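PDB 6S8T: erythrocyte membrane protein 1 from Plasmodium falciparum, which binds the host adhesion receptor ICAM-1 through this DBLbeta domain, one piece of a much longer surface protein that probably serves in attachment to host cells. Local coordinates for residues 90-95 with 305-310; 310-315 with 348-353; 110-115 with 298-303. All coordinates share one frame; numbering follows the deposited sequence.

Interaction 1. Residues 90-95 with 305-310; sequences FKIGTE and FCKMQS
Ile92 and Met308 bring a chain turn up against the side of helix 293-319, and the contact between them is almost wholly apolar. The CG2 branch of Ile92 presses on the helix backbone, reaching the carbonyl O of Lys307 at 3.7 Å and lying 3.8 Å from Met308 CA. The other branch goes to a side chain: Ile92 CG1 and CD1 both come to within 4.1 Å of Lys307 CB, the two side chains crossing at about a right angle. With CG2 anti to the backbone N and CG1 beside it (chi1 -70°), Ile92 spreads its branches over the Lys307-Met308 peptide region. One residue on, the bare CA of Gly93 sits 4.1 Å from Met308 CG, where the Met308 chain sets off before bending away at its second and third torsions. The CA atoms nearest each other across the two segments are those of Gly93 and Met308, 5.1 Å apart.

The far ends of both helix side chains leave the patch. Lys307 offers only its base here; its chain bends at the last torsion and NZ forms a salt bridge with Glu429. Met308 carries its far end over to Ile351 and Trp354 of helix 335-372. Ile92 also touches Trp304 and Gln311.

Cys306, on another side of the same helix turn, is tied to Cys430 by a disulfide.

Within the loop itself, a weak backbone bond from Thr94 N to Lys91 O at 3.4 Å spans the turn. Gly93 takes a positive phi of 100° there, with backbone angles at which a CB would press on the carbonyl O of Ile92. This is a type II beta turn with glycine in its third place; having no side chain, that glycine lets the turn's backbone approach helix 293-319 of the Duffy-binding-like fold.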
loop_
_atom_site.group_PDB
_atom_site.type_symbol
_atom_site.label_atom_id
_atom_site.label_comp_id
_atom_site.label_asym_id
_atom_site.label_seq_id
_atom_site.Cartn_x
_atom_site.Cartn_y
_atom_site.Cartn_z
ATOM N N PHE A 90 10.216 7.025 5.277
ATOM C CA PHE A 90 10.800 5.690 5.320
ATOM C C PHE A 90 11.737 5.535 6.510
ATOM O O PHE A 90 12.713 4.783 6.448
ATOM C CB PHE A 90 11.520 5.365 4.010
ATOM C CG PHE A 90 10.594 5.226 2.829
ATOM C CD1 PHE A 90 9.771 4.115 2.705
ATOM C CD2 PHE A 90 10.545 6.204 1.847
ATOM C CE1 PHE A 90 8.916 3.982 1.623
ATOM C CE2 PHE A 90 9.696 6.077 0.763
ATOM C CZ PHE A 90 8.879 4.964 0.652
ATOM N N LYS A 91 11.445 6.230 7.605
ATOM C CA LYS A 91 12.218 6.099 8.832
ATOM C C LYS A 91 11.660 4.955 9.672
ATOM O O LYS A 91 10.443 4.850 9.864
ATOM C CB LYS A 91 12.194 7.404 9.628
ATOM C CG LYS A 91 13.086 7.385 10.854
ATOM C CD LYS A 91 13.080 8.727 11.572
ATOM C CE LYS A 91 13.935 8.679 12.828
ATOM N NZ LYS A 91 13.916 9.970 13.561
ATOM N N ILE A 92 12.556 4.097 10.161
ATOM C CA ILE A 92 12.159 2.974 11.004
ATOM C C ILE A 92 11.602 3.501 12.321
ATOM O O ILE A 92 12.221 4.344 12.982
ATOM C CB ILE A 92 13.353 2.035 11.236
ATOM C CG1 ILE A 92 13.716 1.291 9.948
ATOM C CG2 ILE A 92 13.062 1.050 12.358
ATOM C CD1 ILE A 92 14.921 0.383 10.089
ATOM N N GLY A 93 10.426 3.010 12.706
ATOM C CA GLY A 93 9.802 3.385 13.956
ATOM C C GLY A 93 8.706 4.425 13.846
ATOM O O GLY A 93 8.059 4.720 14.860
ATOM N N THR A 94 8.482 4.995 12.660
ATOM C CA THR A 94 7.414 5.971 12.485
ATOM C C THR A 94 6.058 5.324 12.740
ATOM O O THR A 94 5.718 4.306 12.130
ATOM C CB THR A 94 7.457 6.567 11.075
ATOM O OG1 THR A 94 8.683 7.289 10.889
ATOM C CG2 THR A 94 6.281 7.510 10.856
ATOM N N GLU A 95 5.282 5.920 13.644
ATOM C CA GLU A 95 4.003 5.350 14.045
ATOM C C GLU A 95 2.929 5.660 13.008
ATOM O O GLU A 95 2.737 6.817 12.621
ATOM C CB GLU A 95 3.596 5.887 15.417
ATOM C CG GLU A 95 4.568 5.517 16.534
ATOM C CD GLU A 95 4.330 6.301 17.817
ATOM O OE1 GLU A 95 3.539 7.268 17.794
ATOM O OE2 GLU A 95 4.942 5.951 18.849
ATOM N N PHE A 305 6.610 -3.156 11.075
ATOM C CA PHE A 305 6.665 -3.563 12.476
ATOM C C PHE A 305 7.905 -4.400 12.751
ATOM O O PHE A 305 8.532 -4.262 13.809
ATOM C CB PHE A 305 5.417 -4.355 12.867
ATOM C CG PHE A 305 5.592 -5.150 14.135
ATOM C CD1 PHE A 305 5.500 -4.530 15.371
ATOM C CD2 PHE A 305 5.875 -6.510 14.092
ATOM C CE1 PHE A 305 5.673 -5.250 16.543
ATOM C CE2 PHE A 305 6.051 -7.234 15.261
ATOM C CZ PHE A 305 5.950 -6.603 16.488
ATOM N N CYS A 306 8.259 -5.291 11.818
ATOM C CA CYS A 306 9.431 -6.135 12.022
ATOM C C CYS A 306 10.725 -5.333 11.954
ATOM O O CYS A 306 11.693 -5.671 12.644
ATOM C CB CYS A 306 9.444 -7.277 11.003
ATOM S SG CYS A 306 8.290 -8.637 11.399
ATOM N N LYS A 307 10.766 -4.275 11.139
ATOM C CA LYS A 307 11.947 -3.413 11.120
ATOM C C LYS A 307 12.114 -2.678 12.444
ATOM O O LYS A 307 13.232 -2.568 12.960
ATOM C CB LYS A 307 11.857 -2.411 9.967
ATOM C CG LYS A 307 12.017 -3.018 8.587
ATOM C CD LYS A 307 11.939 -1.946 7.506
ATOM C CE LYS A 307 12.382 -2.488 6.157
ATOM N NZ LYS A 307 13.822 -2.891 6.176
ATOM N N MET A 308 11.016 -2.164 13.004
ATOM C CA MET A 308 11.075 -1.523 14.314
ATOM C C MET A 308 11.444 -2.529 15.397
ATOM O O MET A 308 12.290 -2.245 16.255
ATOM C CB MET A 308 9.732 -0.856 14.627
ATOM C CG MET A 308 9.632 -0.194 16.002
ATOM S SD MET A 308 9.150 -1.312 17.341
ATOM C CE MET A 308 7.671 -2.049 16.650
ATOM N N GLN A 309 10.813 -3.708 15.376
ATOM C CA GLN A 309 11.079 -4.719 16.394
ATOM C C GLN A 309 12.534 -5.168 16.359
ATOM O O GLN A 309 13.173 -5.316 17.406
ATOM C CB GLN A 309 10.143 -5.916 16.201
ATOM C CG GLN A 309 10.180 -6.955 17.324
ATOM C CD GLN A 309 11.278 -7.995 17.147
ATOM O OE1 GLN A 309 11.720 -8.269 16.032
ATOM N NE2 GLN A 309 11.724 -8.573 18.255
ATOM N N SER A 310 13.072 -5.388 15.157
ATOM C CA SER A 310 14.458 -5.827 15.034
ATOM C C SER A 310 15.426 -4.764 15.543
ATOM O O SER A 310 16.448 -5.091 16.157
ATOM C CB SER A 310 14.760 -6.185 13.580
ATOM O OG SER A 310 16.069 -6.702 13.433
#

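Interaction 2. Residues 310-315 with 348-353; sequences SQEYDK and KKKIKK
The carboxylate of Glu312 is the flat group that Lys350 meets, and the two lysines around it approach differently. Over one face lies the Lys350 chain: its CD stands 3.6 Å from Glu312 CD, almost straight above that carbon, and its NZ is likewise above the plane, displaced toward OE2. At the edge, Lys315 NZ, one helical turn on, bonds Glu312 OE1 at 3.2 Å through the syn lone pair.

The reach across to helix 335-372 is made by the lysine's methylenes as much as by its charge. The salt bridge from Lys350 NZ to Glu312 OE2 is long, 3.7 Å, and comes in from above the carboxylate. A bend in the Glu312 chain (chi2 -58°) turns the carboxylate into the gap between the helices, while Lys350 crosses it at about a right angle and curls at its last torsion to bring NZ over the group. In the same seam, Ile351 touches Gln309.

These two helices run in broadly opposite senses, and 348-353 belongs to a predicted coiled coil. Glu312, Lys315 and Lys350 form a salt-bridge network, with the ammonium nitrogens of Lys315 and Lys350 5.4 Å apart. One acid shared by two lysines should probably stay ionised, but the link between the helices is more electrostatic and van der Waals than a directed bond.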
loop_
_atom_site.group_PDB
_atom_site.type_symbol
_atom_site.label_atom_id
_atom_site.label_comp_id
_atom_site.label_asym_id
_atom_site.label_seq_id
_atom_site.Cartn_x
_atom_site.Cartn_y
_atom_site.Cartn_z
ATOM N N SER A 310 13.072 -5.388 15.157
ATOM C CA SER A 310 14.458 -5.827 15.034
ATOM C C SER A 310 15.426 -4.764 15.543
ATOM O O SER A 310 16.448 -5.091 16.157
ATOM C CB SER A 310 14.760 -6.185 13.580
ATOM O OG SER A 310 16.069 -6.702 13.433
ATOM N N GLN A 311 15.120 -3.485 15.302
ATOM C CA GLN A 311 16.000 -2.415 15.767
ATOM C C GLN A 311 15.963 -2.290 17.286
ATOM O O GLN A 311 17.005 -2.099 17.925
ATOM C CB GLN A 311 15.613 -1.092 15.106
ATOM C CG GLN A 311 16.522 0.082 15.451
ATOM C CD GLN A 311 16.133 1.356 14.718
ATOM O OE1 GLN A 311 15.273 2.108 15.174
ATOM N NE2 GLN A 311 16.763 1.597 13.572
ATOM N N GLU A 312 14.773 -2.392 17.884
ATOM C CA GLU A 312 14.673 -2.370 19.340
ATOM C C GLU A 312 15.314 -3.603 19.962
ATOM O O GLU A 312 15.883 -3.519 21.056
ATOM C CB GLU A 312 13.210 -2.271 19.770
ATOM C CG GLU A 312 12.552 -0.944 19.453
ATOM C CD GLU A 312 13.269 0.222 20.098
ATOM O OE1 GLU A 312 14.088 0.871 19.415
ATOM O OE2 GLU A 312 13.021 0.481 21.294
ATOM N N TYR A 313 15.229 -4.750 19.286
ATOM C CA TYR A 313 15.831 -5.965 19.822
ATOM C C TYR A 313 17.349 -5.855 19.860
ATOM O O TYR A 313 17.987 -6.356 20.792
ATOM C CB TYR A 313 15.393 -7.173 18.994
ATOM C CG TYR A 313 15.617 -8.506 19.672
ATOM C CD1 TYR A 313 14.639 -9.063 20.488
ATOM C CD2 TYR A 313 16.801 -9.211 19.493
ATOM C CE1 TYR A 313 14.834 -10.283 21.108
ATOM C CE2 TYR A 313 17.006 -10.431 20.110
ATOM C CZ TYR A 313 16.019 -10.962 20.916
ATOM O OH TYR A 313 16.215 -12.177 21.532
ATOM N N ASP A 314 17.945 -5.198 18.861
ATOM C CA ASP A 314 19.392 -4.999 18.870
ATOM C C ASP A 314 19.819 -4.107 20.028
ATOM O O ASP A 314 20.865 -4.341 20.645
ATOM C CB ASP A 314 19.855 -4.407 17.540
ATOM C CG ASP A 314 19.810 -5.412 16.409
ATOM O OD1 ASP A 314 19.432 -6.574 16.663
ATOM O OD2 ASP A 314 20.153 -5.039 15.268
ATOM N N LYS A 315 19.030 -3.073 20.333
ATOM C CA LYS A 315 19.321 -2.245 21.499
ATOM C C LYS A 315 19.247 -3.057 22.782
ATOM O O LYS A 315 19.984 -2.784 23.736
ATOM C CB LYS A 315 18.352 -1.065 21.566
ATOM C CG LYS A 315 18.434 -0.121 20.381
ATOM C CD LYS A 315 17.406 0.992 20.491
ATOM C CE LYS A 315 17.487 1.932 19.298
ATOM N NZ LYS A 315 16.428 2.979 19.334
ATOM N N LYS A 348 9.170 -2.753 25.906
ATOM C CA LYS A 348 7.788 -3.121 26.201
ATOM C C LYS A 348 6.813 -2.036 25.757
ATOM O O LYS A 348 5.715 -2.339 25.276
ATOM C CB LYS A 348 7.627 -3.408 27.695
ATOM C CG LYS A 348 6.223 -3.832 28.102
ATOM C CD LYS A 348 6.144 -4.147 29.589
ATOM C CE LYS A 348 6.483 -2.930 30.435
ATOM N NZ LYS A 348 5.543 -1.799 30.193
ATOM N N LYS A 349 7.198 -0.765 25.903
ATOM C CA LYS A 349 6.299 0.324 25.533
ATOM C C LYS A 349 6.083 0.384 24.026
ATOM O O LYS A 349 4.951 0.567 23.564
ATOM C CB LYS A 349 6.845 1.657 26.048
ATOM C CG LYS A 349 6.824 1.792 27.562
ATOM C CD LYS A 349 7.424 3.116 28.008
ATOM C CE LYS A 349 7.392 3.252 29.520
ATOM N NZ LYS A 349 8.017 4.527 29.976
ATOM N N LYS A 350 7.153 0.229 23.242
ATOM C CA LYS A 350 7.018 0.293 21.789
ATOM C C LYS A 350 6.236 -0.896 21.248
ATOM O O LYS A 350 5.370 -0.733 20.381
ATOM C CB LYS A 350 8.395 0.359 21.129
ATOM C CG LYS A 350 8.941 1.760 20.948
ATOM C CD LYS A 350 10.008 1.780 19.865
ATOM C CE LYS A 350 10.529 3.184 19.622
ATOM N NZ LYS A 350 11.276 3.704 20.799
ATOM N N ILE A 351 6.533 -2.103 21.735
ATOM C CA ILE A 351 5.841 -3.283 21.229
ATOM C C ILE A 351 4.364 -3.241 21.599
ATOM O O ILE A 351 3.512 -3.688 20.821
ATOM C CB ILE A 351 6.523 -4.563 21.745
ATOM C CG1 ILE A 351 7.981 -4.599 21.292
ATOM C CG2 ILE A 351 5.803 -5.798 21.240
ATOM C CD1 ILE A 351 8.154 -4.517 19.798
ATOM N N LYS A 352 4.032 -2.682 22.766
ATOM C CA LYS A 352 2.639 -2.667 23.203
ATOM C C LYS A 352 1.785 -1.754 22.332
ATOM O O LYS A 352 0.664 -2.119 21.958
ATOM C CB LYS A 352 2.548 -2.241 24.667
ATOM C CG LYS A 352 1.158 -2.404 25.255
ATOM C CD LYS A 352 0.741 -3.868 25.262
ATOM C CE LYS A 352 -0.763 -4.022 25.429
ATOM N NZ LYS A 352 -1.500 -3.523 24.235
ATOM N N LYS A 353 2.287 -0.562 21.997
ATOM C CA LYS A 353 1.477 0.361 21.209
ATOM C C LYS A 353 1.284 -0.137 19.782
ATOM O O LYS A 353 0.222 0.086 19.189
ATOM C CB LYS A 353 2.097 1.759 21.228
ATOM C CG LYS A 353 3.538 1.821 20.778
ATOM C CD LYS A 353 4.259 3.006 21.407
ATOM C CE LYS A 353 3.507 4.305 21.183
ATOM N NZ LYS A 353 4.242 5.466 21.755
#

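Interaction 3. Residues 110-115 with 298-303; sequences YIPPRR and MVEWAE
Arg114 and Glu300 meet in a side-on, two-pronged salt bridge within the protein core. Arg114 NE donates to Glu300 OE2 at 2.8 Å, nearly straight at 168°, while Arg114 NH1 donates to Glu300 OE1 at 2.9 Å. Both oxygens use their syn lone pairs, and both lie near the guanidinium plane. The carboxylate is turned only 22° from that plane, so the two groups face each other edge to edge. A bend at chi3 swings the guanidinium round to present this edge, whereas Glu300 arrives on an extended chain from its helix.

The remaining amino group of the guanidinium, NH2, is held by a salt bridge to Asp188 of helix 172-194. Two acids on separate helices thus share the buried arginine, which would be expected to help keep all three charged.

Glu300 OE2 has a second partner. A water donates to it at 2.9 Å and accepts from the backbone Arg114 N at 3.1 Å, linking main chain and side chain of the same arginine through one acid. That N-H belongs to the first turn of the short helix that starts behind Pro112, its N-cap residue. The segment leads from a small two-stranded antiparallel sheet, where Ile111 bonds through its backbone to Lys97, into this helix of the Duffy-binding-like domain, and it packs against helix 293-319.

Pro112 brings a nonpolar flank to the acid: its CB lies 3.9 Å from Glu300 OE1, the ring crossing the glutamate chain at about a right angle. Tyr184 also touches both Arg114 and Glu300. Close by, Trp301 NE1 is hydrogen-bonded to Gln357 of helix 335-372.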
loop_
_atom_site.group_PDB
_atom_site.type_symbol
_atom_site.label_atom_id
_atom_site.label_comp_id
_atom_site.label_asym_id
_atom_site.label_seq_id
_atom_site.Cartn_x
_atom_site.Cartn_y
_atom_site.Cartn_z
ATOM N N TYR A 110 -5.195 2.001 9.303
ATOM C CA TYR A 110 -3.979 2.768 9.541
ATOM C C TYR A 110 -3.283 3.093 8.223
ATOM O O TYR A 110 -3.135 2.229 7.351
ATOM C CB TYR A 110 -3.053 2.001 10.480
ATOM C CG TYR A 110 -3.693 1.715 11.824
ATOM C CD1 TYR A 110 -3.632 2.644 12.856
ATOM C CD2 TYR A 110 -4.380 0.527 12.052
ATOM C CE1 TYR A 110 -4.224 2.395 14.080
ATOM C CE2 TYR A 110 -4.977 0.269 13.273
ATOM C CZ TYR A 110 -4.894 1.203 14.284
ATOM O OH TYR A 110 -5.484 0.953 15.505
ATOM N N ILE A 111 -2.868 4.349 8.080
ATOM C CA ILE A 111 -2.299 4.866 6.837
ATOM C C ILE A 111 -0.795 4.616 6.819
ATOM O O ILE A 111 -0.090 5.045 7.745
ATOM C CB ILE A 111 -2.600 6.367 6.677
ATOM C CG1 ILE A 111 -4.077 6.658 6.952
ATOM C CG2 ILE A 111 -2.197 6.846 5.291
ATOM C CD1 ILE A 111 -5.031 5.948 6.010
ATOM N N PRO A 112 -0.258 3.940 5.807
ATOM C CA PRO A 112 1.201 3.771 5.709
ATOM C C PRO A 112 1.888 5.111 5.522
ATOM O O PRO A 112 1.393 5.967 4.774
ATOM C CB PRO A 112 1.380 2.880 4.470
ATOM C CG PRO A 112 0.015 2.256 4.226
ATOM C CD PRO A 112 -0.978 3.265 4.712
ATOM N N PRO A 113 3.023 5.336 6.190
ATOM C CA PRO A 113 3.769 6.588 5.962
ATOM C C PRO A 113 4.140 6.815 4.507
ATOM O O PRO A 113 4.158 7.968 4.056
ATOM C CB PRO A 113 5.015 6.418 6.842
ATOM C CG PRO A 113 4.578 5.502 7.932
ATOM C CD PRO A 113 3.590 4.548 7.296
ATOM N N ARG A 114 4.440 5.749 3.759
ATOM C CA ARG A 114 4.695 5.900 2.330
ATOM C C ARG A 114 3.487 6.499 1.619
ATOM O O ARG A 114 3.632 7.396 0.780
ATOM C CB ARG A 114 5.060 4.548 1.717
ATOM C CG ARG A 114 5.149 4.555 0.199
ATOM C CD ARG A 114 5.038 3.147 -0.360
ATOM N NE ARG A 114 3.853 2.468 0.158
ATOM C CZ ARG A 114 2.625 2.641 -0.320
ATOM N NH1 ARG A 114 1.603 1.988 0.219
ATOM N NH2 ARG A 114 2.420 3.467 -1.338
ATOM N N ARG A 115 2.283 6.022 1.956
ATOM C CA ARG A 115 1.064 6.524 1.327
ATOM C C ARG A 115 0.768 7.958 1.745
ATOM O O ARG A 115 0.384 8.786 0.912
ATOM C CB ARG A 115 -0.115 5.613 1.679
ATOM C CG ARG A 115 -1.493 6.186 1.342
ATOM C CD ARG A 115 -1.740 6.210 -0.160
ATOM N NE ARG A 115 -3.013 6.845 -0.510
ATOM C CZ ARG A 115 -3.149 8.140 -0.788
ATOM N NH1 ARG A 115 -2.092 8.941 -0.750
ATOM N NH2 ARG A 115 -4.340 8.634 -1.099
ATOM N N MET A 298 -1.917 -3.999 5.234
ATOM C CA MET A 298 -1.636 -4.909 6.343
ATOM C C MET A 298 -0.292 -5.607 6.162
ATOM O O MET A 298 0.491 -5.711 7.115
ATOM C CB MET A 298 -2.765 -5.939 6.478
ATOM C CG MET A 298 -2.524 -7.018 7.535
ATOM S SD MET A 298 -3.838 -8.262 7.659
ATOM C CE MET A 298 -3.500 -9.289 6.230
ATOM N N VAL A 299 -0.014 -6.108 4.953
ATOM C CA VAL A 299 1.286 -6.718 4.680
ATOM C C VAL A 299 2.405 -5.697 4.869
ATOM O O VAL A 299 3.475 -6.016 5.397
ATOM C CB VAL A 299 1.311 -7.326 3.264
ATOM C CG1 VAL A 299 2.702 -7.867 2.932
ATOM C CG2 VAL A 299 0.258 -8.420 3.120
ATOM N N GLU A 300 2.173 -4.451 4.442
ATOM C CA GLU A 300 3.168 -3.399 4.637
ATOM C C GLU A 300 3.299 -3.024 6.109
ATOM O O GLU A 300 4.393 -2.668 6.560
ATOM C CB GLU A 300 2.808 -2.172 3.787
ATOM C CG GLU A 300 3.863 -1.053 3.743
ATOM C CD GLU A 300 3.523 0.036 2.727
ATOM O OE1 GLU A 300 2.440 -0.041 2.109
ATOM O OE2 GLU A 300 4.339 0.969 2.532
ATOM N N TRP A 301 2.204 -3.110 6.873
ATOM C CA TRP A 301 2.271 -2.868 8.313
ATOM C C TRP A 301 3.150 -3.903 9.003
ATOM O O TRP A 301 3.911 -3.571 9.918
ATOM C CB TRP A 301 0.860 -2.879 8.914
ATOM C CG TRP A 301 0.790 -2.551 10.399
ATOM C CD1 TRP A 301 0.438 -1.354 10.957
ATOM C CD2 TRP A 301 1.058 -3.438 11.499
ATOM N NE1 TRP A 301 0.481 -1.436 12.329
ATOM C CE2 TRP A 301 0.858 -2.703 12.688
ATOM C CE3 TRP A 301 1.452 -4.778 11.595
ATOM C CZ2 TRP A 301 1.038 -3.263 13.956
ATOM C CZ3 TRP A 301 1.636 -5.331 12.853
ATOM C CH2 TRP A 301 1.426 -4.573 14.017
ATOM N N ALA A 302 3.051 -5.166 8.585
ATOM C CA ALA A 302 3.835 -6.215 9.229
ATOM C C ALA A 302 5.321 -6.068 8.919
ATOM O O ALA A 302 6.167 -6.354 9.775
ATOM C CB ALA A 302 3.330 -7.592 8.798
ATOM N N GLU A 303 5.660 -5.628 7.704
ATOM C CA GLU A 303 7.068 -5.455 7.353
ATOM C C GLU A 303 7.710 -4.352 8.188
ATOM O O GLU A 303 8.815 -4.526 8.717
ATOM C CB GLU A 303 7.222 -5.154 5.858
ATOM C CG GLU A 303 8.661 -4.809 5.462
ATOM C CD GLU A 303 8.843 -4.528 3.976
ATOM O OE1 GLU A 303 7.836 -4.400 3.250
ATOM O OE2 GLU A 303 10.008 -4.430 3.533
HETATM O O HOH W 1 4.994 2.821 4.682
#

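Overall arrangement
From the N terminus, the turn at 90-95 comes first and waits for helix 293-319, so interaction 1 closes a loop of 209 intervening residues. Interaction 3 starts later, at 110-115, and returns to the same helix slightly earlier, at 298-303; it therefore lies wholly within that loop. Interaction 2 follows in series, joining the C-terminal part of helix 293-319, from the shared Ser310 on, to helix 335-372 over a short connection. Helix 293-319 is the common spine. The contacts also touch one another: Phe90 packs on Arg114, Thr94 on Pro113, and Glu95 forms a salt bridge with Lys353.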